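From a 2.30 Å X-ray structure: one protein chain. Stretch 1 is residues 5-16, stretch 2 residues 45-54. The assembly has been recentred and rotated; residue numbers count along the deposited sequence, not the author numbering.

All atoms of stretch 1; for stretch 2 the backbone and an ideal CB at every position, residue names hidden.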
# COMPACT_ATOMS: atom_id res chain seq x y z
N VAL A 5 -20.52 -4.62 -40.29
CA VAL A 5 -21.63 -4.28 -39.42
C VAL A 5 -22.26 -5.54 -38.86
O VAL A 5 -22.02 -6.65 -39.35
CB VAL A 5 -22.71 -3.47 -40.16
CG1 VAL A 5 -22.20 -2.06 -40.43
CG2 VAL A 5 -23.08 -4.15 -41.47
N MET A 6 -23.08 -5.34 -37.84
CA MET A 6 -23.77 -6.40 -37.14
C MET A 6 -25.26 -6.22 -37.41
O MET A 6 -25.95 -5.55 -36.64
CB MET A 6 -23.49 -6.25 -35.66
CG MET A 6 -23.70 -7.46 -34.83
SD MET A 6 -23.23 -7.00 -33.19
CE MET A 6 -24.66 -7.52 -32.29
N ARG A 7 -25.74 -6.81 -38.50
CA ARG A 7 -27.14 -6.71 -38.89
C ARG A 7 -28.09 -7.14 -37.77
O ARG A 7 -29.08 -6.47 -37.50
CB ARG A 7 -27.41 -7.58 -40.13
CG ARG A 7 -26.88 -6.99 -41.43
CD ARG A 7 -27.40 -5.57 -41.66
NE ARG A 7 -26.78 -4.94 -42.82
CZ ARG A 7 -26.82 -3.63 -43.08
NH1 ARG A 7 -27.46 -2.81 -42.25
NH2 ARG A 7 -26.23 -3.15 -44.16
N ALA A 8 -27.76 -8.26 -37.13
CA ALA A 8 -28.57 -8.80 -36.06
C ALA A 8 -27.70 -9.65 -35.15
O ALA A 8 -26.55 -9.95 -35.49
CB ALA A 8 -29.70 -9.63 -36.63
N ARG A 9 -28.26 -10.05 -34.02
CA ARG A 9 -27.54 -10.87 -33.05
C ARG A 9 -27.68 -12.36 -33.37
O ARG A 9 -28.75 -12.83 -33.73
CB ARG A 9 -28.06 -10.58 -31.64
CG ARG A 9 -27.98 -9.10 -31.28
CD ARG A 9 -28.29 -8.84 -29.81
NE ARG A 9 -28.09 -7.43 -29.46
CZ ARG A 9 -28.88 -6.44 -29.86
NH1 ARG A 9 -28.63 -5.19 -29.50
NH2 ARG A 9 -29.95 -6.70 -30.61
N GLY A 10 -26.58 -13.09 -33.24
CA GLY A 10 -26.61 -14.51 -33.51
C GLY A 10 -25.23 -15.11 -33.75
O GLY A 10 -24.27 -14.80 -33.04
N GLY A 11 -25.16 -15.98 -34.75
CA GLY A 11 -23.91 -16.64 -35.07
C GLY A 11 -22.98 -15.70 -35.81
O GLY A 11 -23.40 -14.64 -36.26
N PRO A 12 -21.71 -16.08 -35.98
CA PRO A 12 -20.76 -15.21 -36.69
C PRO A 12 -21.25 -14.76 -38.07
O PRO A 12 -20.81 -13.72 -38.57
CB PRO A 12 -19.49 -16.06 -36.75
CG PRO A 12 -20.00 -17.47 -36.69
CD PRO A 12 -21.09 -17.37 -35.66
N GLU A 13 -22.16 -15.52 -38.67
CA GLU A 13 -22.71 -15.19 -39.98
C GLU A 13 -23.45 -13.86 -40.02
O GLU A 13 -23.71 -13.32 -41.09
CB GLU A 13 -23.63 -16.31 -40.47
CG GLU A 13 -24.65 -16.76 -39.43
CD GLU A 13 -25.55 -17.87 -39.92
OE1 GLU A 13 -25.03 -18.90 -40.41
OE2 GLU A 13 -26.79 -17.73 -39.80
N VAL A 14 -23.80 -13.32 -38.85
CA VAL A 14 -24.51 -12.04 -38.81
C VAL A 14 -23.55 -10.90 -39.15
O VAL A 14 -23.98 -9.77 -39.35
CB VAL A 14 -25.13 -11.73 -37.41
CG1 VAL A 14 -25.96 -12.90 -36.93
CG2 VAL A 14 -24.04 -11.38 -36.41
N LEU A 15 -22.26 -11.21 -39.19
CA LEU A 15 -21.25 -10.19 -39.52
C LEU A 15 -21.10 -10.07 -41.03
O LEU A 15 -20.73 -11.02 -41.72
CB LEU A 15 -19.90 -10.55 -38.87
CG LEU A 15 -19.85 -10.54 -37.34
CD1 LEU A 15 -18.55 -11.16 -36.85
CD2 LEU A 15 -19.99 -9.12 -36.82
N GLU A 16 -21.40 -8.89 -41.57
CA GLU A 16 -21.29 -8.69 -43.00
C GLU A 16 -20.67 -7.34 -43.33
O GLU A 16 -20.70 -6.41 -42.52
CB GLU A 16 -22.67 -8.80 -43.65
CG GLU A 16 -23.69 -7.78 -43.18
CD GLU A 16 -24.95 -7.76 -44.03
OE1 GLU A 16 -25.70 -8.77 -44.00
OE2 GLU A 16 -25.19 -6.75 -44.73
N UNK A 45 -19.45 -11.77 -27.38
CA UNK A 45 -20.59 -11.63 -26.49
C UNK A 45 -21.57 -10.60 -27.06
O UNK A 45 -22.79 -10.78 -26.98
CB UNK A 45 -20.13 -11.22 -25.09
N UNK A 46 -21.04 -9.54 -27.66
CA UNK A 46 -21.91 -8.53 -28.24
C UNK A 46 -22.61 -9.11 -29.46
O UNK A 46 -23.79 -8.85 -29.68
CB UNK A 46 -21.12 -7.27 -28.61
N UNK A 47 -21.89 -9.92 -30.24
CA UNK A 47 -22.49 -10.53 -31.42
C UNK A 47 -23.62 -11.49 -31.06
O UNK A 47 -24.69 -11.44 -31.66
CB UNK A 47 -21.42 -11.27 -32.23
N UNK A 48 -23.38 -12.35 -30.08
CA UNK A 48 -24.40 -13.31 -29.66
C UNK A 48 -25.59 -12.64 -29.00
O UNK A 48 -26.70 -13.18 -29.02
CB UNK A 48 -23.79 -14.33 -28.70
N UNK A 49 -25.38 -11.46 -28.42
CA UNK A 49 -26.46 -10.76 -27.76
C UNK A 49 -26.38 -10.87 -26.25
O UNK A 49 -27.19 -10.30 -25.53
CB UNK A 49 -27.81 -11.30 -28.25
N UNK A 50 -25.38 -11.62 -25.79
CA UNK A 50 -25.17 -11.82 -24.37
C UNK A 50 -24.73 -10.53 -23.68
O UNK A 50 -24.90 -10.38 -22.47
CB UNK A 50 -24.13 -12.92 -24.14
N UNK A 51 -24.17 -9.62 -24.45
CA UNK A 51 -23.71 -8.36 -23.90
C UNK A 51 -24.25 -7.17 -24.68
O UNK A 51 -24.52 -7.27 -25.88
CB UNK A 51 -22.18 -8.32 -23.88
N UNK A 52 -24.41 -6.05 -23.98
CA UNK A 52 -24.89 -4.83 -24.58
C UNK A 52 -26.26 -4.94 -25.27
O UNK A 52 -26.38 -4.73 -26.48
CB UNK A 52 -23.85 -4.34 -25.59
N UNK A 53 -27.30 -5.29 -24.50
CA UNK A 53 -28.64 -5.40 -25.07
C UNK A 53 -29.12 -3.98 -25.39
O UNK A 53 -28.44 -3.01 -25.05
CB UNK A 53 -29.60 -6.11 -24.12
N UNK A 54 -30.28 -3.85 -26.03
CA UNK A 54 -30.82 -2.55 -26.39
C UNK A 54 -29.82 -1.77 -27.25
O UNK A 54 -29.93 -0.56 -27.42
CB UNK A 54 -31.18 -1.76 -25.13

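Position 45 lies in a helix, and its ideal CB has nothing of stretch 1 within 5.5 Å, so stretch 1 hardly constrains the choice. The residue is Trp45; its carbonyl accepts from the backbone N of positions 49 and 51, tying the chain down where the helix ends.

At position 46 the CA-to-CB bond runs sideways, and the ideal CB lies 5.0 Å from Met6 SD. A small or medium apolar side chain would suit: valine, alanine, isoleucine or leucine. The deposited Val46, with chi1 near 180° (t), brings CG1 to 4.1 Å from Met6 SD, while Met6 CE lies 3.1 Å from Val46 O.

Position 47 is the richest. Its CB again points sideways, with Val14 CG2 4.9 Å away and Gly10 O, a carbonyl acceptor, 4.6 Å away. An apolar residue could use Val14, and a long donor such as lysine, arginine or glutamine could also seek the carbonyl. It is Arg47. Arg47 CG packs 3.8 Å from Val14 CG2 and Arg47 CD 4.0 Å from Leu15 CD1, so the aliphatic part meets apolar neighbours before the charged end reaches the loop. There Arg47 NH2 donates to Gly10 O at 2.8 Å, with the acceptor near the guanidinium plane. Pro12 N lies over one face, 3.0 Å from Arg47 NH2, but has no hydrogen to share. Gly10 N donates to Arg47 O at 3.0 Å, so Gly10 and Arg47 are joined by two hydrogen bonds running in opposite directions.

Position 48 points its CB away, so a polar or charged residue would be at ease. The CA-to-CB bond of Lys48 points away, yet Lys48 CG passes 4.0 Å from Gly10 O.

Position 49 leaves helical geometry with phi 104° and psi -2°. A CB would be jammed against the preceding carbonyl O and would fall 3.0 Å from Arg9 CD, a clash. Both facts call for glycine, and Gly49 it is; without a side chain, its CA can approach Arg9 CD to 3.4 Å.

Positions 50 and 51 direct their CB atoms away from stretch 1, which leaves the choice broad; they are Val50 and Ala51.

Position 52 has phi 57° and psi 61°, a left-handed conformation in which asparagine or glycine would be usual. Ser52 sends its OG to a hydrogen bond elsewhere in the structure, while Ser52 O lies 3.8 Å from Arg9 NH1.

Position 53, with phi -70°, permits proline, and position 54, pointing away, suits a polar chain; they are Pro53 and Lys54.

Stretch 2, residues 45-54: WVRKGVASPK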
# COMPACT_ATOMS: atom_id res chain seq x y z
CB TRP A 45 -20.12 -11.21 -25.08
CG TRP A 45 -19.18 -12.20 -24.47
CD1 TRP A 45 -19.15 -13.55 -24.70
CD2 TRP A 45 -18.10 -11.93 -23.56
NE1 TRP A 45 -18.13 -14.13 -24.00
CE2 TRP A 45 -17.46 -13.16 -23.29
CE3 TRP A 45 -17.61 -10.76 -22.95
CZ2 TRP A 45 -16.35 -13.26 -22.44
CZ3 TRP A 45 -16.51 -10.87 -22.10
CH2 TRP A 45 -15.89 -12.11 -21.85
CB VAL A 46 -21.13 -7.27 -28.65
CG1 VAL A 46 -22.05 -6.28 -29.35
CG2 VAL A 46 -20.52 -6.62 -27.41
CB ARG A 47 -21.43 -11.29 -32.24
CG ARG A 47 -22.05 -12.20 -33.30
CD ARG A 47 -21.04 -12.90 -34.19
NE ARG A 47 -20.08 -13.76 -33.49
CZ ARG A 47 -20.35 -14.94 -32.96
NH1 ARG A 47 -19.37 -15.62 -32.36
NH2 ARG A 47 -21.57 -15.46 -33.01
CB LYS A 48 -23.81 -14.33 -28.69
CG LYS A 48 -22.90 -15.34 -29.34
CD LYS A 48 -22.38 -16.33 -28.32
CE LYS A 48 -21.72 -17.51 -29.01
NZ LYS A 48 -21.11 -18.45 -28.04
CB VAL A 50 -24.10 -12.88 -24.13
CG1 VAL A 50 -24.03 -13.23 -22.65
CG2 VAL A 50 -24.40 -14.11 -24.96
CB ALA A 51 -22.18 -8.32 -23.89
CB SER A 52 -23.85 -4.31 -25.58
OG SER A 52 -22.63 -4.05 -24.91
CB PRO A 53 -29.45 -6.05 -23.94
CG PRO A 53 -28.42 -6.87 -23.22
CD PRO A 53 -27.25 -5.92 -23.17
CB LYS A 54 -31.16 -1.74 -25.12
CG LYS A 54 -32.37 -2.26 -24.35
CD LYS A 54 -32.10 -3.64 -23.74
CE LYS A 54 -33.34 -4.25 -23.10
NZ LYS A 54 -33.05 -5.60 -22.54
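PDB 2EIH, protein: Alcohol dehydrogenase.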